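Long-range contacts in tylactone synthase starter module and modules 1 & 2 (Streptomyces fradiae, PDB 2Z5L), which probably reduces the keto group of a polyketide intermediate in tylosin biosynthesis and sets the chirality of the resulting hydroxyl: residues S98-G103 / S133-P138; G181-L186 / E230-V235; V245-A250 / D499-A504; E282-L287 / H310-V315; G364-G369 / A405-A410. All coordinates share one frame; numbering follows the deposited sequence.

Contact 1: S98-G103 / S133-P138; sequences SMESAG and SDIGVP
Met99, on the last part of helix 88-99 and the turn that follows, meets Ile135 and Val137 where helix 119-135 runs out, so the contact joins the exits of two helices in the N-terminal, Rossmann-like half of the ketoreductase. The Met99 side chain does most of the work. With CG anti to the carbonyl carbon (chi1 -58°) and further bends at chi2 and chi3, the chain curls, and two different parts of it face two different residues. Its CG lies against the outer methyl of Ile135, with CG to CD1 at 3.9 Å, and the two side chains cross at about a right angle. The terminal methyl reaches Val137 instead: Met99 CE approaches Val137 CG1 at 3.4 Å, tighter than usual van der Waals contact. The other Val137 methyl turns to the backbone, CG2 standing 3.3 Å from Met99 O. That carbonyl also receives the weak bond from Ala102 N that belongs to the type I turn from Met99 to Ala102. Farther out, the extended chain of Glu100 brings OE1 to 4.0 Å from Ile135 CG2. At the margin, Pro138 CG sits 3.7 Å from Gly103 O. Gly136, with positive phi, turns the chain out of its helix and delivers Val137 to the methionine. Met99 also touches Leu51, Thr107 and Val109 of strands 49-54 and 107-111, while Asp134 is held by a salt bridge to Arg88. The result is apolar packing between helix exits over one side of a parallel sheet, as in Rossmann-like alpha/beta layers.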
# COMPACT_ATOMS: atom_id res chain seq x y z
N SER A 98 4.67 -17.09 -26.69
CA SER A 98 6.04 -16.61 -26.43
C SER A 98 6.70 -17.25 -25.20
O SER A 98 7.93 -17.33 -25.13
CB SER A 98 6.07 -15.09 -26.25
OG SER A 98 5.95 -14.39 -27.48
N MET A 99 5.89 -17.70 -24.24
CA MET A 99 6.38 -18.31 -23.01
C MET A 99 6.80 -19.76 -23.23
O MET A 99 7.82 -20.21 -22.71
CB MET A 99 5.30 -18.29 -21.92
CG MET A 99 4.77 -16.91 -21.56
SD MET A 99 6.02 -15.80 -20.94
CE MET A 99 6.23 -16.40 -19.26
N GLU A 100 6.00 -20.49 -23.99
CA GLU A 100 6.30 -21.88 -24.27
C GLU A 100 7.38 -22.02 -25.33
O GLU A 100 7.85 -23.12 -25.61
CB GLU A 100 5.03 -22.58 -24.71
CG GLU A 100 4.07 -22.75 -23.57
CD GLU A 100 2.67 -23.07 -24.03
OE1 GLU A 100 1.81 -23.34 -23.17
OE2 GLU A 100 2.44 -23.05 -25.26
N SER A 101 7.77 -20.89 -25.92
CA SER A 101 8.80 -20.86 -26.94
C SER A 101 10.18 -20.99 -26.32
O SER A 101 11.18 -21.17 -27.02
CB SER A 101 8.71 -19.55 -27.74
OG SER A 101 9.79 -19.45 -28.65
N ALA A 102 10.25 -20.90 -25.00
CA ALA A 102 11.52 -21.01 -24.30
C ALA A 102 11.68 -22.39 -23.68
O ALA A 102 12.78 -22.78 -23.30
CB ALA A 102 11.61 -19.93 -23.22
N GLY A 103 10.58 -23.13 -23.59
CA GLY A 103 10.64 -24.46 -23.01
C GLY A 103 11.24 -24.42 -21.62
O GLY A 103 10.74 -23.73 -20.74
N SER A 133 1.47 -17.33 -14.26
CA SER A 133 1.37 -18.42 -13.32
C SER A 133 0.51 -19.51 -13.96
O SER A 133 0.84 -20.69 -13.89
CB SER A 133 0.72 -17.92 -12.03
OG SER A 133 0.65 -18.93 -11.04
N ASP A 134 -0.58 -19.11 -14.61
CA ASP A 134 -1.48 -20.07 -15.25
C ASP A 134 -0.79 -20.89 -16.35
O ASP A 134 -0.92 -22.11 -16.39
CB ASP A 134 -2.70 -19.35 -15.85
CG ASP A 134 -3.53 -18.61 -14.81
OD1 ASP A 134 -3.74 -19.16 -13.70
OD2 ASP A 134 -3.99 -17.49 -15.11
N ILE A 135 -0.07 -20.21 -17.24
CA ILE A 135 0.62 -20.89 -18.33
C ILE A 135 1.58 -21.97 -17.82
O ILE A 135 1.97 -22.88 -18.56
CB ILE A 135 1.40 -19.88 -19.18
CG1 ILE A 135 0.41 -18.88 -19.79
CG2 ILE A 135 2.19 -20.60 -20.26
CD1 ILE A 135 1.07 -17.81 -20.60
N GLY A 136 1.96 -21.86 -16.55
CA GLY A 136 2.85 -22.83 -15.94
C GLY A 136 4.13 -23.10 -16.73
O GLY A 136 4.55 -24.25 -16.87
N VAL A 137 4.74 -22.04 -17.24
CA VAL A 137 5.98 -22.17 -17.99
C VAL A 137 7.15 -22.21 -17.01
O VAL A 137 7.44 -21.22 -16.34
CB VAL A 137 6.15 -20.98 -18.98
CG1 VAL A 137 5.82 -19.67 -18.27
CG2 VAL A 137 7.57 -20.94 -19.53
N PRO A 138 7.83 -23.37 -16.90
CA PRO A 138 8.96 -23.51 -15.98
C PRO A 138 10.03 -22.46 -16.26
O PRO A 138 10.38 -22.23 -17.41
CB PRO A 138 9.46 -24.93 -16.25
CG PRO A 138 9.12 -25.12 -17.69
CD PRO A 138 7.72 -24.56 -17.76

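Contact 2: G181-L186 / E230-V235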
# COMPACT_ATOMS: atom_id res chain seq x y z
N GLY A 181 9.83 -11.47 -10.08
CA GLY A 181 11.19 -10.97 -10.17
C GLY A 181 11.38 -9.77 -9.26
O GLY A 181 12.02 -9.87 -8.22
N GLY A 182 10.82 -8.63 -9.66
CA GLY A 182 10.93 -7.42 -8.87
C GLY A 182 10.27 -6.19 -9.47
O GLY A 182 9.66 -6.25 -10.55
N LEU A 183 10.43 -5.07 -8.77
CA LEU A 183 9.88 -3.77 -9.18
C LEU A 183 11.03 -2.79 -9.39
O LEU A 183 11.95 -2.72 -8.59
CB LEU A 183 8.96 -3.22 -8.08
CG LEU A 183 7.62 -3.93 -7.83
CD1 LEU A 183 7.29 -3.96 -6.34
CD2 LEU A 183 6.54 -3.20 -8.62
N ILE A 184 10.98 -2.03 -10.48
CA ILE A 184 12.01 -1.05 -10.78
C ILE A 184 11.36 0.27 -11.18
O ILE A 184 10.57 0.32 -12.12
CB ILE A 184 12.88 -1.52 -11.96
CG1 ILE A 184 13.53 -2.87 -11.62
CG2 ILE A 184 13.94 -0.48 -12.27
CD1 ILE A 184 14.24 -3.53 -12.82
N ASP A 185 11.69 1.35 -10.46
CA ASP A 185 11.09 2.65 -10.75
C ASP A 185 11.99 3.51 -11.65
O ASP A 185 13.10 3.88 -11.26
CB ASP A 185 10.81 3.39 -9.44
CG ASP A 185 9.79 4.49 -9.60
OD1 ASP A 185 8.65 4.21 -10.03
OD2 ASP A 185 10.13 5.65 -9.30
N LEU A 186 11.50 3.83 -12.84
CA LEU A 186 12.27 4.63 -13.78
C LEU A 186 12.14 6.13 -13.55
O LEU A 186 11.16 6.60 -13.00
CB LEU A 186 11.87 4.28 -15.22
CG LEU A 186 12.10 2.83 -15.61
CD1 LEU A 186 11.85 2.66 -17.10
CD2 LEU A 186 13.52 2.41 -15.26
N GLU A 230 17.72 -7.60 -5.09
CA GLU A 230 17.10 -6.30 -4.93
C GLU A 230 15.88 -6.21 -5.85
O GLU A 230 15.96 -5.69 -6.97
CB GLU A 230 18.10 -5.20 -5.28
CG GLU A 230 19.32 -5.14 -4.35
CD GLU A 230 18.99 -4.60 -2.96
OE1 GLU A 230 19.91 -4.54 -2.12
OE2 GLU A 230 17.82 -4.25 -2.72
N ASP A 231 14.76 -6.73 -5.37
CA ASP A 231 13.51 -6.73 -6.13
C ASP A 231 12.64 -5.50 -5.87
O ASP A 231 11.43 -5.52 -6.12
CB ASP A 231 12.72 -8.02 -5.84
CG ASP A 231 12.50 -8.26 -4.35
OD1 ASP A 231 11.93 -9.32 -4.00
OD2 ASP A 231 12.90 -7.41 -3.52
N GLN A 232 13.26 -4.43 -5.38
CA GLN A 232 12.58 -3.17 -5.10
C GLN A 232 13.63 -2.06 -5.22
O GLN A 232 14.25 -1.67 -4.23
CB GLN A 232 11.99 -3.16 -3.68
CG GLN A 232 10.76 -4.04 -3.48
CD GLN A 232 10.12 -3.84 -2.12
OE1 GLN A 232 9.69 -2.73 -1.78
NE2 GLN A 232 10.05 -4.89 -1.34
N VAL A 233 13.83 -1.57 -6.45
CA VAL A 233 14.83 -0.55 -6.72
C VAL A 233 14.25 0.66 -7.46
O VAL A 233 13.29 0.55 -8.21
CB VAL A 233 15.98 -1.16 -7.57
CG1 VAL A 233 17.09 -0.13 -7.78
CG2 VAL A 233 16.52 -2.40 -6.87
N ALA A 234 14.85 1.82 -7.22
CA ALA A 234 14.41 3.05 -7.86
C ALA A 234 15.60 3.63 -8.61
O ALA A 234 16.62 3.98 -8.00
CB ALA A 234 13.91 4.04 -6.82
N VAL A 235 15.49 3.72 -9.92
CA VAL A 235 16.57 4.26 -10.73
C VAL A 235 16.43 5.77 -10.90
O VAL A 235 15.42 6.25 -11.40
CB VAL A 235 16.61 3.60 -12.12
CG1 VAL A 235 17.72 4.21 -12.96
CG2 VAL A 235 16.82 2.10 -11.97
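The flat groups here are the peptide carbonyls of Asp231, Val233, Leu183 and Asp185, approached in different ways. Leu183 N comes to Asp231 O at 2.9 Å from above the carbonyl plane, 57° out of it. By contrast, Val233 O takes Asp185 N in its plane, and Asp185 O takes Val235 N likewise, at 2.7 Å. Val233 N bonds to Leu183 O at 3.1 Å, nearly straight at 173°. The strands run parallel, their axes 15° apart. Leu183, Asp185, Gln232 and Ala234 share one face of the sheet, where Trp166 of helix 160-175 packs; here Asp185 CB meets Ala234 CB at 4.1 Å. Ile184 and Val233 occupy the other face under helix 214-224, and Ile184 CG2 lies side by side with Val235 CG2 at 3.9 Å. At the start of the pair Asp231 CB lies 3.1 Å from Gly181 O, and Gly182 passes so close to Asp231 CA that a CB would clash there. Both carboxylates are engaged by further residues, Asp231 by Arg493, Asp185 by Arg236, Thr146 and Ala149 N. Buried parallel strands with helices on both faces are characteristic of the Rossmann-like fold in the N-terminal half of polyketide synthase ketoreductases.

Contact 3: V245-A250 / D499-A504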
# COMPACT_ATOMS: atom_id res chain seq x y z
N VAL A 245 13.43 -0.85 5.14
CA VAL A 245 12.59 -0.52 6.28
C VAL A 245 13.49 -0.28 7.49
O VAL A 245 14.21 -1.18 7.94
CB VAL A 245 11.57 -1.65 6.62
CG1 VAL A 245 10.52 -1.75 5.52
CG2 VAL A 245 12.29 -2.98 6.80
N SER A 246 13.45 0.94 8.01
CA SER A 246 14.27 1.31 9.16
C SER A 246 13.43 1.90 10.29
O SER A 246 12.50 2.67 10.05
CB SER A 246 15.33 2.31 8.70
OG SER A 246 14.83 3.16 7.68
N ARG A 247 13.76 1.54 11.53
CA ARG A 247 13.02 2.05 12.68
C ARG A 247 12.94 3.56 12.55
O ARG A 247 13.92 4.21 12.19
CB ARG A 247 13.71 1.64 13.99
CG ARG A 247 13.88 0.12 14.11
CD ARG A 247 14.36 -0.32 15.49
NE ARG A 247 13.26 -0.65 16.40
CZ ARG A 247 13.00 -1.88 16.84
NH1 ARG A 247 13.76 -2.90 16.48
NH2 ARG A 247 11.98 -2.10 17.66
N ALA A 248 11.76 4.12 12.81
CA ALA A 248 11.59 5.56 12.71
C ALA A 248 11.97 6.21 14.03
O ALA A 248 12.12 5.53 15.04
CB ALA A 248 10.15 5.90 12.35
N ALA A 249 12.14 7.52 14.01
CA ALA A 249 12.51 8.27 15.21
C ALA A 249 11.52 7.99 16.34
O ALA A 249 10.61 7.18 16.20
CB ALA A 249 12.54 9.76 14.89
N ALA A 250 11.72 8.65 17.48
CA ALA A 250 10.81 8.45 18.61
C ALA A 250 9.72 9.51 18.60
O ALA A 250 9.88 10.57 18.00
CB ALA A 250 11.59 8.50 19.93
N ASP A 499 16.98 -5.75 6.10
CA ASP A 499 18.36 -5.76 6.59
C ASP A 499 18.65 -4.53 7.44
O ASP A 499 19.47 -4.59 8.36
CB ASP A 499 19.37 -5.84 5.44
CG ASP A 499 19.52 -7.24 4.88
OD1 ASP A 499 19.26 -8.22 5.62
OD2 ASP A 499 19.92 -7.37 3.71
N THR A 500 17.99 -3.42 7.14
CA THR A 500 18.19 -2.18 7.88
C THR A 500 17.60 -2.21 9.29
O THR A 500 17.53 -1.19 9.96
CB THR A 500 17.60 -0.98 7.13
OG1 THR A 500 16.46 -1.40 6.37
CG2 THR A 500 18.63 -0.36 6.21
N VAL A 501 17.16 -3.39 9.72
CA VAL A 501 16.59 -3.54 11.06
C VAL A 501 17.52 -4.42 11.88
O VAL A 501 17.71 -5.59 11.57
CB VAL A 501 15.20 -4.19 11.04
CG1 VAL A 501 14.71 -4.39 12.46
CG2 VAL A 501 14.23 -3.33 10.26
N PRO A 502 18.10 -3.86 12.96
CA PRO A 502 19.01 -4.57 13.85
C PRO A 502 18.57 -5.97 14.26
O PRO A 502 19.24 -6.97 13.97
CB PRO A 502 19.11 -3.63 15.05
CG PRO A 502 19.02 -2.29 14.40
CD PRO A 502 17.86 -2.49 13.45
N GLU A 503 17.43 -6.04 14.94
CA GLU A 503 16.87 -7.29 15.42
C GLU A 503 16.62 -8.29 14.30
O GLU A 503 16.60 -9.51 14.52
CB GLU A 503 15.57 -7.01 16.18
CG GLU A 503 15.73 -6.11 17.41
CD GLU A 503 16.03 -4.66 17.09
OE1 GLU A 503 16.31 -3.89 18.03
OE2 GLU A 503 15.98 -4.26 15.90
N ALA A 504 16.43 -7.77 13.09
CA ALA A 504 16.19 -8.61 11.93
C ALA A 504 17.50 -9.27 11.49
O ALA A 504 17.58 -10.50 11.38
CB ALA A 504 15.61 -7.78 10.80
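This is a partly buried contact between the end of a beta-hairpin strand and the chain's C-terminal region: Val245 and Arg247, on strand 239-247, meet Thr500, Val501 and Glu503 at the start of helix 502-507. The hairpin partner is strand 232-236; the C-terminal region, at 499-504, packs against strand 239-247. Three interactions support this reading. An apolar one pairs Val245 CG2 with Val501 CG2 at 4.0 Å, the side chains meeting at a slant, and Val501 CG2 also lies 3.2 Å from Val245 O. A charged one is the salt bridge from Arg247 NH1 to Glu503 OE2 at 2.7 Å; Glu503 OE1 stands 3.1 Å from the same NH1. OE2 sits at the guanidinium edge, near its plane, although the guanidinium and carboxylate planes are 63° apart. Arg247 gets there through a bend at chi3 (93°), and Glu503 folds at chi2 to meet it. Trp482 of helix 482-492 touches Arg247, Val501 and Glu503, while NH2 of Arg247 bonds to Ala26 O. The third is a hydrogen bond given by Thr500 OG1 to Val245 O, 2.8 Å long, with the hydroxyl standing above the carbonyl plane, 68° out of it.

Contact 4: E282-L287 / H310-V315; sequences EGAERL and HGCEVV
Cys312 and Leu287 are the closest apolar partners here, and three backbone bonds run alongside them. The sulfur of Cys312 lies 3.6 Å from Leu287 CG and also touches Ala284 CB, at 3.7 Å. Its torsion, SG anti to the backbone N (chi1 -172°), brings it against Ala284 and Leu287, within 3.3 Å of Ala284 O. Cys312 N is buried here without a partner in the model. The strands pair in parallel: Glu313 N bonds to Glu285 O, Leu287 N to Glu313 O at 2.7 Å, and Val315 N to Leu287 O. All three bonds are nearly straight at the hydrogen, but Glu313 N stands above the Glu285 carbonyl plane, 46° out of it, while the other two donors lie nearly in line with their C=O. On the face that carries Arg286 and Glu313 the two lie side by side, pointing the same way, their flat ends 22° apart. Their ion pair is long, 3.8 Å from Arg286 NE to Glu313 OE2. The oxygen lies well out of the guanidinium plane, so charge alone links them.

In the next shell, Ala280 of helix 270-281 covers both Cys312 and Leu287, and Ala276 adds to the cover over Leu287. Helix 300-308 packs on Val314 through Ala304 and Leu307, and Tyr334 touches Arg286 and Val315. Arg286 also bonds through its backbone to Gly260, just before strand 261-265, and to Val262 within it. Strand 286-291, helix 300-308 and strand 313-318 thus form a beta-alpha-beta crossover of the short-chain dehydrogenase/reductase Rossmann fold, at the outer end of the KR domain's sheet.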
# COMPACT_ATOMS: atom_id res chain seq x y z
N GLU A 282 -11.39 13.13 25.25
CA GLU A 282 -10.24 14.02 25.40
C GLU A 282 -10.37 15.41 24.82
O GLU A 282 -9.36 16.02 24.47
CB GLU A 282 -8.98 13.37 24.83
CG GLU A 282 -8.61 12.06 25.49
CD GLU A 282 -7.31 11.50 24.95
OE1 GLU A 282 -6.98 10.34 25.29
OE2 GLU A 282 -6.63 12.23 24.19
N GLY A 283 -11.58 15.92 24.70
CA GLY A 283 -11.72 17.27 24.18
C GLY A 283 -12.45 17.46 22.87
O GLY A 283 -12.54 18.59 22.38
N ALA A 284 -12.96 16.40 22.27
CA ALA A 284 -13.68 16.57 21.03
C ALA A 284 -14.97 17.32 21.35
O ALA A 284 -15.65 17.02 22.34
CB ALA A 284 -14.00 15.21 20.40
N GLU A 285 -15.30 18.30 20.51
CA GLU A 285 -16.51 19.10 20.68
C GLU A 285 -17.66 18.46 19.91
O GLU A 285 -18.82 18.57 20.30
CB GLU A 285 -16.29 20.52 20.16
CG GLU A 285 -15.25 21.32 20.94
CD GLU A 285 -15.18 22.76 20.47
OE1 GLU A 285 -16.25 23.40 20.36
OE2 GLU A 285 -14.06 23.25 20.20
N ARG A 286 -17.33 17.81 18.81
CA ARG A 286 -18.34 17.15 18.01
C ARG A 286 -17.73 15.99 17.24
O ARG A 286 -16.65 16.09 16.67
CB ARG A 286 -18.97 18.14 17.02
CG ARG A 286 -20.12 17.56 16.18
CD ARG A 286 -20.57 18.52 15.07
NE ARG A 286 -20.96 19.83 15.59
CZ ARG A 286 -21.03 20.93 14.84
NH1 ARG A 286 -20.74 20.88 13.55
NH2 ARG A 286 -21.37 22.09 15.39
N LEU A 287 -18.45 14.87 17.24
CA LEU A 287 -18.01 13.70 16.52
C LEU A 287 -19.09 13.41 15.50
O LEU A 287 -20.29 13.51 15.80
CB LEU A 287 -17.86 12.49 17.45
CG LEU A 287 -16.65 12.47 18.39
CD1 LEU A 287 -16.61 11.15 19.19
CD2 LEU A 287 -15.38 12.61 17.57
N HIS A 310 -19.59 12.40 27.52
CA HIS A 310 -18.27 12.99 27.71
C HIS A 310 -18.35 14.48 27.48
O HIS A 310 -17.38 15.19 27.68
CB HIS A 310 -17.27 12.38 26.73
CG HIS A 310 -16.83 11.00 27.10
ND1 HIS A 310 -16.08 10.74 28.23
CD2 HIS A 310 -17.07 9.80 26.53
CE1 HIS A 310 -15.88 9.44 28.34
NE2 HIS A 310 -16.47 8.84 27.31
N GLY A 311 -19.53 14.94 27.05
CA GLY A 311 -19.75 16.35 26.79
C GLY A 311 -19.75 16.62 25.30
O GLY A 311 -20.27 17.64 24.83
N CYS A 312 -19.19 15.69 24.55
CA CYS A 312 -19.08 15.79 23.10
C CYS A 312 -20.42 15.62 22.36
O CYS A 312 -21.21 14.74 22.70
CB CYS A 312 -18.09 14.73 22.60
SG CYS A 312 -17.70 14.89 20.87
N GLU A 313 -20.66 16.44 21.35
CA GLU A 313 -21.87 16.31 20.54
C GLU A 313 -21.71 15.26 19.45
O GLU A 313 -20.72 15.27 18.71
CB GLU A 313 -22.25 17.66 19.92
CG GLU A 313 -23.68 17.72 19.41
CD GLU A 313 -23.99 19.03 18.71
OE1 GLU A 313 -24.01 20.08 19.40
OE2 GLU A 313 -24.20 19.02 17.48
N VAL A 314 -22.67 14.35 19.34
CA VAL A 314 -22.55 13.23 18.40
C VAL A 314 -23.61 13.03 17.35
O VAL A 314 -24.79 12.89 17.65
CB VAL A 314 -22.47 11.89 19.16
CG1 VAL A 314 -22.36 10.73 18.17
CG2 VAL A 314 -21.33 11.92 20.13
N VAL A 315 -23.15 12.92 16.12
CA VAL A 315 -24.06 12.71 15.01
C VAL A 315 -23.65 11.46 14.21
O VAL A 315 -22.46 11.24 13.95
CB VAL A 315 -24.07 13.98 14.10
CG1 VAL A 315 -23.47 13.69 12.74
CG2 VAL A 315 -25.48 14.53 14.00

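Contact 5: G364-G369 / A405-A410; sequences GAKVCG and AAANAA
Lys366 and Asn408 slant across each other between helices 356-376 and 402-419, whose facing segments run in the same general direction with axes 8.9 Å apart and inclined at 26°. The lysine sets out toward the second helix with CG anti to its own N (chi1 -168°), and this extended arm lays Lys366 CD against the amide, 3.4 Å from Asn408 OD1 and also touching Asn408 CG and ND2. Bends at chi3 and chi4 then carry NZ round to Asn408 OD1, to which it gives a hydrogen bond of 3.1 Å, tilted 26° from the carbonyl plane. The amide is fixed from its other end, since ND2 bonds to Tyr404 O one helical turn earlier, which leaves OD1 directed at the lysine.

Beside this polar pair Val367 lies against Ala407 and Ala410, one methyl to each. Its CG2 rests on Ala407 CB at 3.6 Å, while CG1 reaches Ala410 CB less closely, at 4.3 Å. Small alanine side chains thus let the valine branches come right up to that helix.

Tyr404 and Asn408 are spaced as in YxxxN, the polyketide synthase ketoreductase variant of the YxxxK motif of short-chain dehydrogenases/reductases, in which the lysine is probably supplied by helix 356-376. Lys366 also touches Tyr404, so the group is consistent with the active-site cluster. Around it, His341 of strand 338-341 bonds to Lys366 O, Ser390 of strand 386-391 bonds weakly to Asn408 O, and helix 160-175 of the N-terminal half packs on Ala405, Ala406 and Ala410.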
# COMPACT_ATOMS: atom_id res chain seq x y z
N GLY A 364 -12.81 0.06 -2.87
CA GLY A 364 -13.95 0.96 -2.75
C GLY A 364 -13.98 1.82 -1.50
O GLY A 364 -13.81 3.05 -1.56
N ALA A 365 -14.19 1.19 -0.35
CA ALA A 365 -14.25 1.94 0.92
C ALA A 365 -12.94 2.59 1.32
O ALA A 365 -12.91 3.73 1.82
CB ALA A 365 -14.72 1.02 2.04
N LYS A 366 -11.85 1.86 1.10
CA LYS A 366 -10.54 2.36 1.46
C LYS A 366 -10.04 3.47 0.53
O LYS A 366 -10.02 4.65 0.91
CB LYS A 366 -9.56 1.18 1.49
CG LYS A 366 -8.22 1.47 2.12
CD LYS A 366 -7.70 0.20 2.74
CE LYS A 366 -8.27 0.01 4.14
NZ LYS A 366 -7.55 0.83 5.12
N VAL A 367 -9.67 3.10 -0.69
CA VAL A 367 -9.15 4.09 -1.63
C VAL A 367 -10.15 5.18 -2.01
O VAL A 367 -9.87 6.37 -1.82
CB VAL A 367 -8.66 3.42 -2.91
CG1 VAL A 367 -7.92 4.43 -3.76
CG2 VAL A 367 -7.77 2.25 -2.57
N CYS A 368 -11.29 4.79 -2.57
CA CYS A 368 -12.30 5.75 -2.97
C CYS A 368 -12.70 6.68 -1.82
O CYS A 368 -12.87 7.89 -2.02
CB CYS A 368 -13.54 5.02 -3.52
SG CYS A 368 -13.25 4.11 -5.08
N GLY A 369 -12.84 6.12 -0.63
CA GLY A 369 -13.22 6.93 0.53
C GLY A 369 -12.25 8.06 0.84
O GLY A 369 -12.66 9.22 0.98
N ALA A 405 -3.14 -4.78 -0.14
CA ALA A 405 -1.86 -4.08 -0.15
C ALA A 405 -1.85 -2.97 -1.19
O ALA A 405 -1.23 -1.92 -0.98
CB ALA A 405 -0.72 -5.05 -0.41
N ALA A 406 -2.51 -3.21 -2.32
CA ALA A 406 -2.55 -2.17 -3.34
C ALA A 406 -3.29 -0.97 -2.75
O ALA A 406 -2.80 0.16 -2.79
CB ALA A 406 -3.25 -2.67 -4.61
N ALA A 407 -4.46 -1.23 -2.16
CA ALA A 407 -5.29 -0.18 -1.58
C ALA A 407 -4.61 0.63 -0.48
O ALA A 407 -4.66 1.86 -0.47
CB ALA A 407 -6.59 -0.78 -1.05
N ASN A 408 -3.98 -0.06 0.46
CA ASN A 408 -3.29 0.61 1.54
C ASN A 408 -2.08 1.38 0.98
O ASN A 408 -1.83 2.52 1.38
CB ASN A 408 -2.93 -0.40 2.63
CG ASN A 408 -4.15 -0.76 3.47
OD1 ASN A 408 -4.64 0.06 4.24
ND2 ASN A 408 -4.64 -1.98 3.31
N ALA A 409 -1.37 0.79 0.03
CA ALA A 409 -0.24 1.49 -0.58
C ALA A 409 -0.75 2.85 -1.12
O ALA A 409 -0.07 3.87 -1.00
CB ALA A 409 0.36 0.65 -1.72
N ALA A 410 -1.96 2.87 -1.70
CA ALA A 410 -2.52 4.11 -2.23
C ALA A 410 -2.87 5.17 -1.19
O ALA A 410 -2.83 6.38 -1.47
CB ALA A 410 -3.76 3.83 -3.09

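In the fold
Along the chain contacts 1, 2 and 3 open in that order, and contacts 4 and 5 are nested inside the long loop that contact 3 closes. Contacts 1 and 4 lie on opposite sides of the chain's centre, their own centres 60 Å apart. Contacts 2 and 3 are closest, about 6 Å between nearest atoms, because strands 232-236 and 239-247 are consecutive in the chain and adjacent in the sheet. Contacts 4 and 5 both fall in the KR domain, with centres 28 Å apart. Contact 5 is nearest the chain's centre, where the KR domain meets helix 160-175, consistent with an N-terminal half packed beside the probably catalytic one.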